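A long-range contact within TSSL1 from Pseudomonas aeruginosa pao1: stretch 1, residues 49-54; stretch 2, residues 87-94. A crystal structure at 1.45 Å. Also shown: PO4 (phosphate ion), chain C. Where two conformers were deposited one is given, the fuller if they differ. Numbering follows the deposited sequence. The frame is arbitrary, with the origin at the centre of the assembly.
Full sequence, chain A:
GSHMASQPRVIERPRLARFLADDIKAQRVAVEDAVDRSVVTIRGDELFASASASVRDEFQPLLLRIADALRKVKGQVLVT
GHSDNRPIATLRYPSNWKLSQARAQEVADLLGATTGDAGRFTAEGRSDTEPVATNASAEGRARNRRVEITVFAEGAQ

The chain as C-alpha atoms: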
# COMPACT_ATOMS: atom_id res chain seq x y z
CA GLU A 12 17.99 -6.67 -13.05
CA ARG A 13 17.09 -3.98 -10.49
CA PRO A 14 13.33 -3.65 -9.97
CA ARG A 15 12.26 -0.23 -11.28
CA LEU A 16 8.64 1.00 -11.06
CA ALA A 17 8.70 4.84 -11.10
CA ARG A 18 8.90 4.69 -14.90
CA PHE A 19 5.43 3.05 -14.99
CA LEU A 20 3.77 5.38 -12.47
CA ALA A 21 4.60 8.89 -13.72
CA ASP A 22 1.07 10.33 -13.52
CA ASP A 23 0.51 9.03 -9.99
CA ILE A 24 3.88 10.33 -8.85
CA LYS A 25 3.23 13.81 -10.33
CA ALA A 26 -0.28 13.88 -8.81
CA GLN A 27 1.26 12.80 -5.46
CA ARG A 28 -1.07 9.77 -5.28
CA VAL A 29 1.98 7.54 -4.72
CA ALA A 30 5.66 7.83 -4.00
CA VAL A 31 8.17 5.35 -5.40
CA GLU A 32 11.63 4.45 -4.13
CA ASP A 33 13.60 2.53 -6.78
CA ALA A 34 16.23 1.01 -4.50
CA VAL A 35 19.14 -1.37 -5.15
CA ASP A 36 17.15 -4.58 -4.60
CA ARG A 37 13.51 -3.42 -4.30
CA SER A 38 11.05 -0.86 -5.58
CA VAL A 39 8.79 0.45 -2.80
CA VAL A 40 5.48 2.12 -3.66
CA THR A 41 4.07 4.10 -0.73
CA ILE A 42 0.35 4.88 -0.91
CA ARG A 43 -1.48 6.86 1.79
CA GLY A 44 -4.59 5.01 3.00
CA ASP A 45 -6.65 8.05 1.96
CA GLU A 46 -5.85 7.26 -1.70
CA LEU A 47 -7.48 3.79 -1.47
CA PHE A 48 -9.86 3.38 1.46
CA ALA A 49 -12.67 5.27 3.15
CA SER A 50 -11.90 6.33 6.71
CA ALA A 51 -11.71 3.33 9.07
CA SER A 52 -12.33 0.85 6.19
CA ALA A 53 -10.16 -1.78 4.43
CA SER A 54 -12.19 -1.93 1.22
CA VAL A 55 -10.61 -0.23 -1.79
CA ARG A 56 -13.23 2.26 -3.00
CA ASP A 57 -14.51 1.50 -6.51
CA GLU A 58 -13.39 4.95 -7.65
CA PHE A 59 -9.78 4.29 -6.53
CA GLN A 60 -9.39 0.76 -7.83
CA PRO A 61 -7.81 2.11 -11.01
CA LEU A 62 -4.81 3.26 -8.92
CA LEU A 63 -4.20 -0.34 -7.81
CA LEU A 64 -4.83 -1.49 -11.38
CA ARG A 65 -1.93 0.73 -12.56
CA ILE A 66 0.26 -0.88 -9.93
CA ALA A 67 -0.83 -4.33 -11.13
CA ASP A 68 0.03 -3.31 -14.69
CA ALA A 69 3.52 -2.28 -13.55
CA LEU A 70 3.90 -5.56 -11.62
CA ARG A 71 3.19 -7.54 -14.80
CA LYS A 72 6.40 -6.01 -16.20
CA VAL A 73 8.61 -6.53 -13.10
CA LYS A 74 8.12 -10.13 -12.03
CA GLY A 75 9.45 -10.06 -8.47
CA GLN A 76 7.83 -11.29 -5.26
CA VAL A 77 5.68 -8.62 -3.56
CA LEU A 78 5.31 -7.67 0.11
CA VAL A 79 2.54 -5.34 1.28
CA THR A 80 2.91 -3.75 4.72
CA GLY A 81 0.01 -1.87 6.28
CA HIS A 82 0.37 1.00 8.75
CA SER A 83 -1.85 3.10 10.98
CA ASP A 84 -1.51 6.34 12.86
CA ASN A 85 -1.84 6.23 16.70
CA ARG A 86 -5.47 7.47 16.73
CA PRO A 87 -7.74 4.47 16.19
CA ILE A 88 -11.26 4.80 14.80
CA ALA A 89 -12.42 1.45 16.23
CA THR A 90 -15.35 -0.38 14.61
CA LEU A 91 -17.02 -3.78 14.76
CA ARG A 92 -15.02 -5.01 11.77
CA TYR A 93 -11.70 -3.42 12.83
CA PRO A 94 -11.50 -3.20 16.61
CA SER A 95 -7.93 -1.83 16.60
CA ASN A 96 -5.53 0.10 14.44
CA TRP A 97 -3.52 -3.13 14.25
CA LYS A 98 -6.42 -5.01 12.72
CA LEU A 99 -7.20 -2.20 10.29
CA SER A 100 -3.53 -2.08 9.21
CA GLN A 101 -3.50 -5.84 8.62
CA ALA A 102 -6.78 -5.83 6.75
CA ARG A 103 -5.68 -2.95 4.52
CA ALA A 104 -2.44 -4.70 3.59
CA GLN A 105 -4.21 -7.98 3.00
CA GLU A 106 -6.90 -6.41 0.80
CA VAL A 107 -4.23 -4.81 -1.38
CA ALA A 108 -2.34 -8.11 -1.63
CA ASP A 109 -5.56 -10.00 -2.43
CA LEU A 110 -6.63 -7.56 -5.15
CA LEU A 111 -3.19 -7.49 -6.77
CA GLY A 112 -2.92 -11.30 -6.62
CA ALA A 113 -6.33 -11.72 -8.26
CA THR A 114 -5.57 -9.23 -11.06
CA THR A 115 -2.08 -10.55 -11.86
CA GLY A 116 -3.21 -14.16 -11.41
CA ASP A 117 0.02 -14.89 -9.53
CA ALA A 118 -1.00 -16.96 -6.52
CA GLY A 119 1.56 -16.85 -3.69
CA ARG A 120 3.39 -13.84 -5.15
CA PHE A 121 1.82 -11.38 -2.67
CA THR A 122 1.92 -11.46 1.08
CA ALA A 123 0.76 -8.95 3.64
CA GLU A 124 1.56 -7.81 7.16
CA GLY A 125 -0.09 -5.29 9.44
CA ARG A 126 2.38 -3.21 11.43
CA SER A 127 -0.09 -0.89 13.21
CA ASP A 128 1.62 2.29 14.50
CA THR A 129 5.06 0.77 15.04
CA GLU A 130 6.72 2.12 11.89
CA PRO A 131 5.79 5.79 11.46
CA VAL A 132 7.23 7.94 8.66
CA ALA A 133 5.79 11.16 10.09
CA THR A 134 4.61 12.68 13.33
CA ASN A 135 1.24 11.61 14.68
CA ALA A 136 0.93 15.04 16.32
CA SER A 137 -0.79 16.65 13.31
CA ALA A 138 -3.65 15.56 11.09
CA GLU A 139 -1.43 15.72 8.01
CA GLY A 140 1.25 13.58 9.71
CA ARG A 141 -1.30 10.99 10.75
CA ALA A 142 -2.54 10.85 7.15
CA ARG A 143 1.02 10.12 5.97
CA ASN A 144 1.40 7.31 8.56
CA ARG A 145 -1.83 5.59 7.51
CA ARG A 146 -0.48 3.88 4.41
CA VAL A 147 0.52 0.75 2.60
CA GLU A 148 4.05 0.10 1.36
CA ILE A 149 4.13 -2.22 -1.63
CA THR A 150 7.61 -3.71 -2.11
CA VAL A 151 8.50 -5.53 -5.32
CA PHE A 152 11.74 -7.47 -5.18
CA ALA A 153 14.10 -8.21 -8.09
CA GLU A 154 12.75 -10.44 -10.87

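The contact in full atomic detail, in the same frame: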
# COMPACT_ATOMS: atom_id res chain seq x y z
N ALA A 49 -11.93 4.33 2.31
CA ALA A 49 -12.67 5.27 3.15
C ALA A 49 -12.09 5.20 4.57
O ALA A 49 -11.43 4.22 4.96
CB ALA A 49 -14.15 4.94 3.17
N SER A 50 -12.32 6.27 5.33
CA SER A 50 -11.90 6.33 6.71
C SER A 50 -12.34 5.08 7.46
O SER A 50 -13.49 4.63 7.33
CB SER A 50 -12.48 7.59 7.37
OG SER A 50 -12.00 7.72 8.69
N ALA A 51 -11.41 4.47 8.19
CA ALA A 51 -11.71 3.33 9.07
C ALA A 51 -12.17 2.06 8.34
O ALA A 51 -12.68 1.14 8.96
CB ALA A 51 -12.73 3.74 10.15
N SER A 52 -11.93 1.99 7.02
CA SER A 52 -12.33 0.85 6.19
C SER A 52 -11.09 0.21 5.54
O SER A 52 -10.08 0.89 5.35
CB SER A 52 -13.31 1.33 5.12
OG SER A 52 -13.57 0.38 4.11
N ALA A 53 -11.20 -1.06 5.17
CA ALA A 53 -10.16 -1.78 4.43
C ALA A 53 -10.60 -2.20 3.03
O ALA A 53 -9.89 -2.93 2.36
CB ALA A 53 -9.64 -2.97 5.23
N SER A 54 -11.74 -1.71 2.58
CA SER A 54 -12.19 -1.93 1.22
C SER A 54 -11.64 -0.82 0.31
O SER A 54 -11.72 0.35 0.65
CB SER A 54 -13.71 -1.95 1.13
OG SER A 54 -14.25 -3.06 1.82
N PRO A 87 -6.80 5.43 16.77
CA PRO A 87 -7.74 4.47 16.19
C PRO A 87 -9.17 4.99 16.08
O PRO A 87 -9.66 5.70 16.96
CB PRO A 87 -7.68 3.30 17.16
CG PRO A 87 -7.30 3.92 18.45
CD PRO A 87 -6.32 4.99 18.08
N ILE A 88 -9.83 4.61 14.98
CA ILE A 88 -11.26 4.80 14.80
C ILE A 88 -11.84 3.38 14.84
O ILE A 88 -12.06 2.76 13.79
CB ILE A 88 -11.57 5.50 13.44
CG1 ILE A 88 -10.83 6.84 13.33
CG2 ILE A 88 -13.07 5.75 13.27
CD1 ILE A 88 -10.87 7.45 11.94
N ALA A 89 -12.03 2.86 16.05
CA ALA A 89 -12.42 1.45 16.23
C ALA A 89 -13.85 1.21 15.75
O ALA A 89 -14.73 2.05 15.95
CB ALA A 89 -12.30 1.05 17.70
N THR A 90 -14.04 0.05 15.10
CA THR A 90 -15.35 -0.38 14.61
C THR A 90 -15.53 -1.87 14.85
O THR A 90 -14.59 -2.57 15.24
CB THR A 90 -15.53 -0.10 13.10
OG1 THR A 90 -14.61 -0.90 12.34
CG2 THR A 90 -15.34 1.37 12.78
N LEU A 91 -16.74 -2.37 14.61
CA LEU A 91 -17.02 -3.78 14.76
C LEU A 91 -16.10 -4.66 13.92
O LEU A 91 -15.67 -5.73 14.36
CB LEU A 91 -18.46 -4.10 14.40
CG LEU A 91 -19.57 -3.47 15.24
CD1 LEU A 91 -20.92 -3.70 14.56
CD2 LEU A 91 -19.58 -4.02 16.65
N ARG A 92 -15.80 -4.22 12.70
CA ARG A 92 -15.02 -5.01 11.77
C ARG A 92 -13.53 -4.88 12.09
O ARG A 92 -12.77 -5.84 11.92
CB ARG A 92 -15.29 -4.60 10.32
CG ARG A 92 -14.89 -5.63 9.29
CD ARG A 92 -15.33 -5.25 7.88
NE ARG A 92 -16.76 -4.97 7.77
CZ ARG A 92 -17.72 -5.89 7.66
NH1 ARG A 92 -17.42 -7.19 7.68
NH2 ARG A 92 -19.00 -5.51 7.55
N TYR A 93 -13.12 -3.70 12.56
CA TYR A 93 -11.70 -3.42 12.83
C TYR A 93 -11.57 -2.82 14.22
O TYR A 93 -11.56 -1.60 14.39
CB TYR A 93 -11.10 -2.49 11.77
CG TYR A 93 -11.43 -2.94 10.38
CD1 TYR A 93 -10.86 -4.09 9.84
CD2 TYR A 93 -12.35 -2.25 9.61
CE1 TYR A 93 -11.19 -4.52 8.56
CE2 TYR A 93 -12.68 -2.67 8.33
CZ TYR A 93 -12.10 -3.80 7.81
OH TYR A 93 -12.44 -4.22 6.53
N PRO A 94 -11.47 -3.69 15.24
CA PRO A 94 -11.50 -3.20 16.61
C PRO A 94 -10.22 -2.51 17.11
O PRO A 94 -10.20 -2.00 18.23
CB PRO A 94 -11.77 -4.46 17.43
CG PRO A 94 -11.35 -5.60 16.56
CD PRO A 94 -11.62 -5.16 15.16
P PO4 C . -15.10 -2.31 5.01
O1 PO4 C . -15.39 -1.25 3.98
O2 PO4 C . -15.67 -1.89 6.32
O3 PO4 C . -15.74 -3.62 4.61
O4 PO4 C . -13.62 -2.55 5.17
O HOH W 1 -12.26 0.73 11.78

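This is a small contact between two loops, made by van der Waals packing without a direct hydrogen bond and bridged by one water and a phosphate ion. Neither stretch forms regular helix or strand, and together they bury 266 Å².

In stretch 1, a type II beta turn runs from A49 to S52, closed by S52 N donating to A49 O at 3.1 Å. A51 sits in this turn with positive phi (65°). Its side chain points toward stretch 2, and A51 CB packs against I88 CG2 at 3.7 Å. I88 also reaches S50, with I88 CD1 3.5 Å from S50 OG. This last pair is a packing contact, since a methyl carbon offers the hydroxyl no hydrogen-bonding partner.

Y93 runs alongside A51, S52 and A53. Y93 CD2 lies 3.5 Å from A51 O, and Y93 CE2 lies 4.1 Å from S52 CA. Further along the ring, A53 CB is 3.7 Å from Y93 CZ and 3.3 Å from Y93 OH. Stretch 2 is braced internally: T90 N donates to Y93 O at 3.1 Å, and Y93 N donates to T90 OG1 at 3.2 Å.

A51 O and T90 OG1 are 4.4 Å apart, too far for a direct hydrogen bond. Water 1 spans the gap, lying 2.9 Å from each of A51 O, I88 O and T90 OG1.

The phosphate, probably from the crystallisation liquor, joins the loops at the tyrosine hydroxyl. Y93 OH donates to PO4 O4 at a very short 2.5 Å, and A53 N donates to the same oxygen, PO4 O4, at 2.8 Å. S52 OG donates to PO4 O1 at 2.4 Å, also very short. S54 OG adds a weak bond to PO4 O1 at 3.0 Å.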